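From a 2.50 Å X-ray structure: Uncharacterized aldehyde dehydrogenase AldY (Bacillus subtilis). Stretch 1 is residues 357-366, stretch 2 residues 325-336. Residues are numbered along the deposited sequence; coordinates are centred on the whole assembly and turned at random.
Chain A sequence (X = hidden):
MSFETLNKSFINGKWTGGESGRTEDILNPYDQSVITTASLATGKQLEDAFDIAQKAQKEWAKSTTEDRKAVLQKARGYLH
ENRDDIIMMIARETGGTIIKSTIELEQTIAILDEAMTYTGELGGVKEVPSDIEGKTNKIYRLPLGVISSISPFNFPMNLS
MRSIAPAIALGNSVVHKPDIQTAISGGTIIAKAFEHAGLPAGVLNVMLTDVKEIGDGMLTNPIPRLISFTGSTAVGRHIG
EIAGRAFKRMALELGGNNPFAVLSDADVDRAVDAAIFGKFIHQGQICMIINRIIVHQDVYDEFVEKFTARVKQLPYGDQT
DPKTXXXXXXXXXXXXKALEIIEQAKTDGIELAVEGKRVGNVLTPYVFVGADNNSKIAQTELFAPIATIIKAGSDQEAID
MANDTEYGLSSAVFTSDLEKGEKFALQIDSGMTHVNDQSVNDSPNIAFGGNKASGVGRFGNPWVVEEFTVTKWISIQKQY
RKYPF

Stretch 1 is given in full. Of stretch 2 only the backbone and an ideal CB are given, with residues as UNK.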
ATOM      1  N   LYS A 357      29.080 -31.462  -0.844  1.00 83.06           N
ATOM      2  CA  LYS A 357      29.594 -31.897   0.467  1.00 89.93           C
ATOM      3  C   LYS A 357      29.891 -30.671   1.322  1.00 84.71           C
ATOM      4  O   LYS A 357      29.814 -29.550   0.818  1.00 76.26           O
ATOM      5  CB  LYS A 357      30.849 -32.783   0.321  1.00 90.04           C
ATOM      6  CG  LYS A 357      32.139 -32.034   0.009  1.00 95.47           C
ATOM      7  CD  LYS A 357      33.185 -32.982  -0.558  1.00110.06           C
ATOM      8  CE  LYS A 357      34.537 -32.304  -0.726  1.00115.52           C
ATOM      9  NZ  LYS A 357      35.349 -32.388   0.519  1.00119.55           N
ATOM     10  N   ARG A 358      30.230 -30.895   2.596  1.00 84.14           N
ATOM     11  CA  ARG A 358      30.508 -29.810   3.531  1.00 84.59           C
ATOM     12  C   ARG A 358      31.994 -29.725   3.835  1.00 87.91           C
ATOM     13  O   ARG A 358      32.549 -30.624   4.464  1.00 90.97           O
ATOM     14  CB  ARG A 358      29.728 -29.981   4.843  1.00 81.04           C
ATOM     15  CG  ARG A 358      30.259 -29.085   5.956  1.00 78.93           C
ATOM     16  CD  ARG A 358      29.360 -28.973   7.177  1.00 76.84           C
ATOM     17  NE  ARG A 358      29.782 -27.837   7.994  1.00 82.71           N
ATOM     18  CZ  ARG A 358      29.192 -27.426   9.115  1.00 88.37           C
ATOM     19  NH1 ARG A 358      29.678 -26.366   9.760  1.00 83.55           N
ATOM     20  NH2 ARG A 358      28.117 -28.056   9.591  1.00 85.56           N
ATOM     21  N   VAL A 359      32.625 -28.639   3.400  1.00 83.13           N
ATOM     22  CA  VAL A 359      34.016 -28.364   3.750  1.00 90.57           C
ATOM     23  C   VAL A 359      34.053 -27.142   4.663  1.00 93.49           C
ATOM     24  O   VAL A 359      33.919 -26.002   4.205  1.00 92.78           O
ATOM     25  CB  VAL A 359      34.904 -28.109   2.508  1.00 92.48           C
ATOM     26  CG1 VAL A 359      36.374 -28.103   2.900  1.00 93.92           C
ATOM     27  CG2 VAL A 359      34.653 -29.152   1.433  1.00 97.52           C
ATOM     28  N   GLY A 360      34.242 -27.380   5.955  1.00 92.12           N
ATOM     29  CA  GLY A 360      34.172 -26.303   6.925  1.00 86.74           C
ATOM     30  C   GLY A 360      32.761 -25.754   6.882  1.00 88.95           C
ATOM     31  O   GLY A 360      31.797 -26.496   7.084  1.00 90.94           O
ATOM     32  N   ASN A 361      32.631 -24.465   6.585  1.00 83.82           N
ATOM     33  CA  ASN A 361      31.315 -23.844   6.508  1.00 83.65           C
ATOM     34  C   ASN A 361      30.857 -23.564   5.058  1.00 83.49           C
ATOM     35  O   ASN A 361      29.854 -22.865   4.817  1.00 80.12           O
ATOM     36  CB  ASN A 361      31.241 -22.609   7.419  1.00 84.10           C
ATOM     37  CG  ASN A 361      31.764 -22.891   8.825  1.00110.42           C
ATOM     38  OD1 ASN A 361      32.862 -22.450   9.199  1.00108.01           O
ATOM     39  ND2 ASN A 361      30.985 -23.638   9.608  1.00118.04           N
ATOM     40  N   VAL A 362      31.599 -24.136   4.107  1.00 79.07           N
ATOM     41  CA  VAL A 362      31.246 -24.095   2.690  1.00 75.23           C
ATOM     42  C   VAL A 362      30.460 -25.352   2.348  1.00 78.22           C
ATOM     43  O   VAL A 362      30.888 -26.462   2.660  1.00 86.26           O
ATOM     44  CB  VAL A 362      32.511 -24.082   1.786  1.00 75.58           C
ATOM     45  CG1 VAL A 362      32.119 -24.172   0.323  1.00 78.59           C
ATOM     46  CG2 VAL A 362      33.375 -22.839   2.025  1.00 72.43           C
ATOM     47  N   LEU A 363      29.311 -25.208   1.712  1.00 83.63           N
ATOM     48  CA  LEU A 363      28.803 -26.369   1.001  1.00 92.86           C
ATOM     49  C   LEU A 363      28.848 -26.218  -0.520  1.00 88.65           C
ATOM     50  O   LEU A 363      28.503 -25.171  -1.079  1.00 89.91           O
ATOM     51  CB  LEU A 363      27.484 -26.922   1.565  1.00 96.69           C
ATOM     52  CG  LEU A 363      26.127 -26.248   1.526  1.00104.35           C
ATOM     53  CD1 LEU A 363      25.379 -26.631   0.262  1.00106.89           C
ATOM     54  CD2 LEU A 363      25.357 -26.723   2.744  1.00111.49           C
ATOM     55  N   THR A 364      29.349 -27.278  -1.153  1.00 83.89           N
ATOM     56  CA  THR A 364      29.605 -27.328  -2.576  1.00 79.51           C
ATOM     57  C   THR A 364      28.290 -27.649  -3.228  1.00 75.54           C
ATOM     58  O   THR A 364      27.454 -28.303  -2.603  1.00 72.46           O
ATOM     59  CB  THR A 364      30.589 -28.444  -2.915  1.00 81.73           C
ATOM     60  OG1 THR A 364      30.087 -29.665  -2.369  1.00 90.15           O
ATOM     61  CG2 THR A 364      31.985 -28.145  -2.328  1.00 76.35           C
ATOM     62  N   PRO A 365      28.109 -27.199  -4.484  1.00 74.57           N
ATOM     63  CA  PRO A 365      26.806 -27.251  -5.146  1.00 82.68           C
ATOM     64  C   PRO A 365      26.161 -28.647  -5.128  1.00 85.97           C
ATOM     65  O   PRO A 365      26.867 -29.658  -5.269  1.00 82.58           O
ATOM     66  CB  PRO A 365      27.119 -26.828  -6.590  1.00 83.46           C
ATOM     67  CG  PRO A 365      28.408 -26.093  -6.520  1.00 80.46           C
ATOM     68  CD  PRO A 365      29.166 -26.655  -5.361  1.00 73.19           C
ATOM     69  N   TYR A 366      24.839 -28.683  -4.934  1.00 84.44           N
ATOM     70  CA  TYR A 366      24.037 -29.896  -5.137  1.00 83.82           C
ATOM     71  C   TYR A 366      23.045 -29.650  -6.258  1.00 89.91           C
ATOM     72  O   TYR A 366      22.401 -28.600  -6.303  1.00 94.45           O
ATOM     73  CB  TYR A 366      23.246 -30.280  -3.881  1.00 79.06           C
ATOM     74  CG  TYR A 366      24.066 -30.768  -2.700  1.00 83.23           C
ATOM     75  CD1 TYR A 366      24.882 -29.889  -1.968  1.00 82.56           C
ATOM     76  CD2 TYR A 366      23.989 -32.100  -2.280  1.00 84.24           C
ATOM     77  CE1 TYR A 366      25.617 -30.332  -0.874  1.00 85.29           C
ATOM     78  CE2 TYR A 366      24.717 -32.553  -1.190  1.00 88.03           C
ATOM     79  CZ  TYR A 366      25.526 -31.668  -0.488  1.00 90.48           C
ATOM     80  OH  TYR A 366      26.253 -32.126   0.590  1.00 97.89           O
ATOM     81  N   UNK A 325      34.094 -19.120  -6.464  1.00 84.00           N
ATOM     82  CA  UNK A 325      32.753 -18.930  -6.971  1.00 83.94           C
ATOM     83  C   UNK A 325      31.786 -19.280  -5.855  1.00 78.48           C
ATOM     84  O   UNK A 325      30.836 -18.534  -5.583  1.00 76.12           O
ATOM     85  CB  UNK A 325      32.499 -19.775  -8.221  1.00 83.94           C
ATOM     86  N   UNK A 326      32.069 -20.390  -5.184  1.00 71.88           N
ATOM     87  CA  UNK A 326      31.236 -20.848  -4.100  1.00 70.09           C
ATOM     88  C   UNK A 326      32.005 -20.670  -2.794  1.00 77.61           C
ATOM     89  O   UNK A 326      32.977 -21.393  -2.522  1.00 82.35           O
ATOM     90  CB  UNK A 326      30.814 -22.304  -4.306  1.00 70.09           C
ATOM     91  N   UNK A 327      31.590 -19.666  -2.016  1.00 65.66           N
ATOM     92  CA  UNK A 327      32.152 -19.434  -0.702  1.00 61.48           C
ATOM     93  C   UNK A 327      31.228 -19.985   0.373  1.00 66.53           C
ATOM     94  O   UNK A 327      30.319 -20.776   0.091  1.00 63.07           O
ATOM     95  CB  UNK A 327      32.404 -17.941  -0.481  1.00 61.48           C
ATOM     96  N   UNK A 328      31.435 -19.541   1.618  1.00 71.20           N
ATOM     97  CA  UNK A 328      30.771 -20.150   2.750  1.00 67.48           C
ATOM     98  C   UNK A 328      29.352 -19.694   2.843  1.00 66.56           C
ATOM     99  O   UNK A 328      29.015 -18.662   2.275  1.00 72.92           O
ATOM    100  CB  UNK A 328      31.511 -19.835   4.052  1.00 67.48           C
ATOM    101  N   UNK A 329      28.510 -20.457   3.532  1.00 67.06           N
ATOM    102  CA  UNK A 329      27.176 -19.934   3.851  1.00 68.26           C
ATOM    103  C   UNK A 329      27.286 -18.978   5.045  1.00 71.10           C
ATOM    104  O   UNK A 329      28.225 -19.080   5.841  1.00 73.06           O
ATOM    105  CB  UNK A 329      26.199 -21.072   4.155  1.00 68.26           C
ATOM    106  N   UNK A 330      26.328 -18.061   5.161  1.00 69.57           N
ATOM    107  CA  UNK A 330      26.373 -16.981   6.138  1.00 69.99           C
ATOM    108  C   UNK A 330      26.673 -17.419   7.591  1.00 72.66           C
ATOM    109  O   UNK A 330      27.408 -16.748   8.297  1.00 72.30           O
ATOM    110  CB  UNK A 330      25.034 -16.242   6.107  1.00 69.99           C
ATOM    111  N   UNK A 331      26.113 -18.546   8.015  1.00 75.96           N
ATOM    112  CA  UNK A 331      26.356 -19.091   9.345  1.00 73.85           C
ATOM    113  C   UNK A 331      26.043 -20.600   9.416  1.00 80.03           C
ATOM    114  O   UNK A 331      25.609 -21.205   8.438  1.00 88.32           O
ATOM    115  CB  UNK A 331      25.517 -18.332  10.375  1.00 73.85           C
ATOM    116  N   UNK A 332      26.219 -21.180  10.597  1.00 78.50           N
ATOM    117  CA  UNK A 332      26.014 -22.611  10.835  1.00 83.50           C
ATOM    118  C   UNK A 332      24.548 -23.046  10.773  1.00 83.22           C
ATOM    119  O   UNK A 332      24.263 -24.168  10.355  1.00 80.91           O
ATOM    120  CB  UNK A 332      26.590 -22.986  12.202  1.00 83.50           C
ATOM    121  N   UNK A 333      23.628 -22.178  11.200  1.00 74.93           N
ATOM    122  CA  UNK A 333      22.211 -22.512  11.140  1.00 77.83           C
ATOM    123  C   UNK A 333      21.742 -22.703   9.692  1.00 84.78           C
ATOM    124  O   UNK A 333      20.848 -23.513   9.437  1.00 83.98           O
ATOM    125  CB  UNK A 333      21.385 -21.420  11.822  1.00 77.83           C
ATOM    126  N   UNK A 334      22.358 -21.971   8.758  1.00 82.55           N
ATOM    127  CA  UNK A 334      22.040 -22.096   7.326  1.00 76.63           C
ATOM    128  C   UNK A 334      22.491 -23.431   6.765  1.00 74.38           C
ATOM    129  O   UNK A 334      21.775 -24.027   5.961  1.00 70.55           O
ATOM    130  CB  UNK A 334      22.691 -20.961   6.533  1.00 76.63           C
ATOM    131  N   UNK A 335      23.675 -23.892   7.179  1.00 69.14           N
ATOM    132  CA  UNK A 335      24.169 -25.178   6.725  1.00 73.71           C
ATOM    133  C   UNK A 335      23.269 -26.325   7.203  1.00 76.46           C
ATOM    134  O   UNK A 335      22.829 -27.127   6.396  1.00 79.43           O
ATOM    135  CB  UNK A 335      25.603 -25.390   7.215  1.00 73.71           C
ATOM    136  N   UNK A 336      22.979 -26.381   8.500  1.00 86.42           N
ATOM    137  CA  UNK A 336      22.119 -27.435   9.060  1.00 88.48           C
ATOM    138  C   UNK A 336      20.768 -27.435   8.331  1.00 86.97           C
ATOM    139  O   UNK A 336      20.235 -28.492   7.990  1.00 87.86           O
ATOM    140  CB  UNK A 336      21.918 -27.233  10.563  1.00 88.48           C
TER

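Stretch 1 is a hairpin with a type II' turn from Val359 to Val362. Stretch 2 runs past it as a loop, then enters a helix at 332.

Position 325 has nothing of stretch 1 near its CB, so many residues would suit. It is Val325, which makes no contact.

Position 326 points toward stretch 1. Its ideal CB lies 4.8 Å from Pro365 CD, so a modest apolar side chain fits. It is Val326. Its CG2 packs 4.1 Å from Pro365 CG, and its CG1 lies 3.6 Å from Leu363 O.

At position 327 a CB would point away from stretch 1. The backbone angles, -101/-163, do not demand glycine. It is Gly327, whose O lies 3.9 Å from Val362 CG1.

Position 328 has phi -78° and a sideways CB, 4.1 Å from Val362 CG2. Proline or a small apolar residue would suit. It is Pro328, which packs against Val362.

Position 329 offers its backbone N to Asn361 O, which rules out proline if that bond is to form. The CB points sideways, and an apolar chain could reach Leu363. It is Leu329. The N to Asn361 O hydrogen bond is 3.0 Å, and CD1 meets Leu363 CD2 at 3.9 Å.

Positions 330 and 331 point away. The first tolerates many residues and is Ile330. The second precedes the helix, where Asn, Asp, Ser or Thr often caps. It is Asn331, whose OD1 accepts from the backbone N of position 334 at 2.9 Å.

Position 332 has a sideways CB, 5.2 Å from Arg358 NH1. The positive charge favours Glu or Asp; Gln could also bond. It is Glu332, whose end turns nearer. OE2 accepts from Arg358 NH2 at 2.8 Å and OE1 from Arg358 NH1 at 3.0 Å, a salt bridge at the guanidinium edge.

Position 333 is out of reach of stretch 1, so many helix-compatible residues would suit; it is Arg333. At 334 the CB points sideways with nothing of stretch 1 within 5.5 Å, so the choice is equally wide. It is Gln334, whose end leads away.

Position 335 points toward stretch 1, its ideal CB 4.4 Å from Arg358 NH2 and 4.7 Å from Leu363 CD2. Leu, Ile or Met would suit. It is Ile335. CG2 covers one guanidinium face, 3.8 Å from Arg358 NH2, and lies 4.0 Å from Leu363 CD2. CD1 reaches 3.7 Å from Asn361 CB.

Position 336 points away, though a long acidic chain could turn back toward Arg358. It is Glu336. Its OE2 stays 4.4 Å from Arg358 NH2, beyond a salt bridge.

Stretch 2 325-336: VVGPLINERQIE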
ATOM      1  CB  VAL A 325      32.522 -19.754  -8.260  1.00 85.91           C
ATOM      2  CG1 VAL A 325      31.072 -19.684  -8.706  1.00 83.57           C
ATOM      3  CG2 VAL A 325      33.449 -19.271  -9.374  1.00 82.47           C
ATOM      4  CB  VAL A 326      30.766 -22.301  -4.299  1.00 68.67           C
ATOM      5  CG1 VAL A 326      29.640 -22.627  -3.342  1.00 69.80           C
ATOM      6  CG2 VAL A 326      30.276 -22.500  -5.720  1.00 68.90           C
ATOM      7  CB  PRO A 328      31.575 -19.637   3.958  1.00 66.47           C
ATOM      8  CG  PRO A 328      32.398 -18.483   3.469  1.00 67.54           C
ATOM      9  CD  PRO A 328      32.225 -18.351   1.992  1.00 70.26           C
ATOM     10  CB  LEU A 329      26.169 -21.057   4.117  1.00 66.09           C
ATOM     11  CG  LEU A 329      25.833 -21.939   2.911  1.00 75.78           C
ATOM     12  CD1 LEU A 329      24.683 -22.885   3.235  1.00 81.54           C
ATOM     13  CD2 LEU A 329      25.504 -21.092   1.684  1.00 67.98           C
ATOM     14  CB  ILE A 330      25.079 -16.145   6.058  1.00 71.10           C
ATOM     15  CG1 ILE A 330      25.096 -14.935   7.020  1.00 70.56           C
ATOM     16  CG2 ILE A 330      23.886 -17.041   6.312  1.00 69.95           C
ATOM     17  CD1 ILE A 330      26.248 -13.961   6.820  1.00 67.27           C
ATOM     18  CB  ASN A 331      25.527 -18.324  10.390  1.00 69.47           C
ATOM     19  CG  ASN A 331      24.035 -18.492  10.184  1.00 71.64           C
ATOM     20  OD1 ASN A 331      23.548 -19.601   9.984  1.00 68.93           O
ATOM     21  ND2 ASN A 331      23.304 -17.383  10.204  1.00 72.81           N
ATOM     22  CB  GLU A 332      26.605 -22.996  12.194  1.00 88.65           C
ATOM     23  CG  GLU A 332      26.463 -24.456  12.587  1.00 93.60           C
ATOM     24  CD  GLU A 332      27.638 -25.312  12.157  1.00 98.50           C
ATOM     25  OE1 GLU A 332      28.798 -24.840  12.226  1.00 97.83           O
ATOM     26  OE2 GLU A 332      27.394 -26.473  11.760  1.00104.50           O
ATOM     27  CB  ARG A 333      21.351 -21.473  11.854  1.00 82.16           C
ATOM     28  CG  ARG A 333      21.050 -21.798  13.312  1.00105.79           C
ATOM     29  CD  ARG A 333      20.075 -20.803  13.948  1.00117.55           C
ATOM     30  NE  ARG A 333      20.692 -19.502  14.238  1.00126.30           N
ATOM     31  CZ  ARG A 333      20.352 -18.338  13.674  1.00117.89           C
ATOM     32  NH1 ARG A 333      19.375 -18.269  12.774  1.00102.79           N
ATOM     33  NH2 ARG A 333      20.989 -17.228  14.020  1.00118.30           N
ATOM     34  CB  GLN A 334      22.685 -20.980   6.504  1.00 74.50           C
ATOM     35  CG  GLN A 334      22.045 -19.628   6.723  1.00 78.66           C
ATOM     36  CD  GLN A 334      20.636 -19.569   6.196  1.00 84.70           C
ATOM     37  OE1 GLN A 334      19.675 -19.551   6.971  1.00 85.06           O
ATOM     38  NE2 GLN A 334      20.497 -19.555   4.868  1.00 85.84           N
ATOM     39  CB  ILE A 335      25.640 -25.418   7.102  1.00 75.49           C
ATOM     40  CG1 ILE A 335      26.547 -24.430   6.364  1.00 78.09           C
ATOM     41  CG2 ILE A 335      26.055 -26.821   6.707  1.00 78.08           C
ATOM     42  CD1 ILE A 335      27.902 -24.227   7.011  1.00 68.95           C
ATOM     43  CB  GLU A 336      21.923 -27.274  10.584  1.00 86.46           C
ATOM     44  CG  GLU A 336      23.185 -26.996  11.401  1.00 97.68           C
ATOM     45  CD  GLU A 336      23.911 -28.237  11.905  1.00119.45           C
ATOM     46  OE1 GLU A 336      23.505 -29.376  11.575  1.00134.46           O
ATOM     47  OE2 GLU A 336      24.905 -28.069  12.652  1.00113.37           O
TER
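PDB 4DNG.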